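Local coordinates for protein terminase, small subunit (Thermus phage G20c, PDB 6EJQ) that probably recognises the packaging initiation site on viral DNA and regulates the ATPase of the large terminase subunit, assembling as a nine-membered ring, at residues Glu40-Leu43 against His44-Glu48. Numbering follows the deposited sequence.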
loop_
_atom_site.group_PDB
_atom_site.type_symbol
_atom_site.label_atom_id
_atom_site.label_comp_id
_atom_site.label_asym_id
_atom_site.label_seq_id
_atom_site.Cartn_x
_atom_site.Cartn_y
_atom_site.Cartn_z
ATOM N N GLU B 40 26.825 -38.173 -11.142
ATOM C CA GLU B 40 26.653 -38.984 -9.925
ATOM C C GLU B 40 27.466 -38.454 -8.757
ATOM O O GLU B 40 26.991 -38.467 -7.629
ATOM C CB GLU B 40 26.990 -40.472 -10.163
ATOM C CG GLU B 40 25.837 -41.301 -10.730
ATOM C CD GLU B 40 25.335 -40.810 -12.089
ATOM O OE1 GLU B 40 24.102 -40.851 -12.311
ATOM O OE2 GLU B 40 26.160 -40.371 -12.934
ATOM N N GLU B 41 28.683 -37.989 -9.031
ATOM C CA GLU B 41 29.499 -37.366 -7.997
ATOM C C GLU B 41 28.843 -36.070 -7.506
ATOM O O GLU B 41 28.772 -35.847 -6.310
ATOM C CB GLU B 41 30.915 -37.088 -8.491
ATOM C CG GLU B 41 31.866 -36.708 -7.362
ATOM C CD GLU B 41 33.202 -36.206 -7.852
ATOM O OE1 GLU B 41 33.616 -36.620 -8.947
ATOM O OE2 GLU B 41 33.848 -35.400 -7.143
ATOM N N VAL B 42 28.364 -35.240 -8.430
ATOM C CA VAL B 42 27.722 -33.966 -8.087
ATOM C C VAL B 42 26.516 -34.214 -7.193
ATOM O O VAL B 42 26.335 -33.516 -6.199
ATOM C CB VAL B 42 27.345 -33.134 -9.346
ATOM C CG1 VAL B 42 26.386 -31.996 -9.005
ATOM C CG2 VAL B 42 28.597 -32.568 -9.991
ATOM N N LEU B 43 25.726 -35.226 -7.536
ATOM C CA LEU B 43 24.557 -35.621 -6.741
ATOM C C LEU B 43 24.922 -36.030 -5.321
ATOM O O LEU B 43 24.223 -35.666 -4.375
ATOM C CB LEU B 43 23.783 -36.759 -7.427
ATOM C CG LEU B 43 22.940 -36.361 -8.639
ATOM C CD1 LEU B 43 22.422 -37.605 -9.344
ATOM C CD2 LEU B 43 21.777 -35.458 -8.235
ATOM N N HIS B 44 26.007 -36.787 -5.178
ATOM C CA HIS B 44 26.513 -37.180 -3.856
ATOM C C HIS B 44 26.999 -35.972 -3.074
ATOM O O HIS B 44 26.800 -35.896 -1.871
ATOM C CB HIS B 44 27.643 -38.222 -3.971
ATOM C CG HIS B 44 27.157 -39.603 -4.281
ATOM N ND1 HIS B 44 26.318 -40.299 -3.437
ATOM C CD2 HIS B 44 27.391 -40.419 -5.335
ATOM C CE1 HIS B 44 26.053 -41.482 -3.961
ATOM N NE2 HIS B 44 26.688 -41.578 -5.115
ATOM N N VAL B 45 27.643 -35.037 -3.763
ATOM C CA VAL B 45 28.139 -33.818 -3.135
ATOM C C VAL B 45 26.966 -32.974 -2.636
ATOM O O VAL B 45 27.007 -32.476 -1.509
ATOM C CB VAL B 45 29.037 -32.995 -4.088
ATOM C CG1 VAL B 45 29.385 -31.633 -3.491
ATOM C CG2 VAL B 45 30.319 -33.765 -4.413
ATOM N N LEU B 46 25.923 -32.836 -3.459
ATOM C CA LEU B 46 24.731 -32.099 -3.041
ATOM C C LEU B 46 24.036 -32.768 -1.859
ATOM O O LEU B 46 23.636 -32.085 -0.918
ATOM C CB LEU B 46 23.751 -31.907 -4.196
ATOM C CG LEU B 46 24.223 -30.980 -5.311
ATOM C CD1 LEU B 46 23.284 -31.086 -6.503
ATOM C CD2 LEU B 46 24.330 -29.535 -4.857
ATOM N N ALA B 47 23.940 -34.096 -1.899
ATOM C CA ALA B 47 23.360 -34.873 -0.798
ATOM C C ALA B 47 24.137 -34.698 0.498
ATOM O O ALA B 47 23.526 -34.529 1.557
ATOM C CB ALA B 47 23.269 -36.349 -1.164
ATOM N N GLU B 48 25.470 -34.732 0.419
ATOM C CA GLU B 48 26.315 -34.484 1.604
ATOM C C GLU B 48 26.155 -33.061 2.133
ATOM O O GLU B 48 26.044 -32.857 3.340
ATOM C CB GLU B 48 27.804 -34.749 1.317
ATOM C CG GLU B 48 28.197 -36.211 1.153
ATOM C CD GLU B 48 27.854 -37.088 2.350
ATOM O OE1 GLU B 48 28.270 -36.770 3.482
ATOM O OE2 GLU B 48 27.167 -38.108 2.147
#
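V42 and L46 meet side by side, one turn apart on helix 39-53, the third helix of the helix-turn-helix-type N-terminal domain. CG1 of V42 lies 4.1 Å from CD1 of L46, and both side chains point the same way, into the three-helix bundle. V42 rests on P22, I25 and A26 of helix 22-33, while L46 reaches V12 and Y16 of helix 4-17, so this buried pair joins the two preceding helices to the third.

Successive i to i+4 backbone bonds build the turn. H44 N donates to E40 O over 3.1 Å, and the bonds from V45 N to E41 O, L46 N to V42 O and A47 N to L43 O are all of ordinary helical length.

Beside the buried pair, the CG methylene of E41 makes a long contact with CG2 of V45, at 4.4 Å. The same CG2 of V45 lies closer to the backbone, 3.2 Å from E41 O. The side chains of E41 and V45 also touch helix 4-17, at F8 and V12 respectively. The carboxylate of E41 forms a salt bridge with R35, and the backbone N of E41 is hydrogen-bonded to T38 OG1.

On the exposed side, the imidazole of H44 folds back along the preceding turn. With CG anti to the carbonyl carbon (chi1 -77°), the ring lies oblique to the E40 carbonyl, and CD2 of H44 comes within 3.0 Å of E40 O, the same oxygen that accepts the H44 backbone N-H.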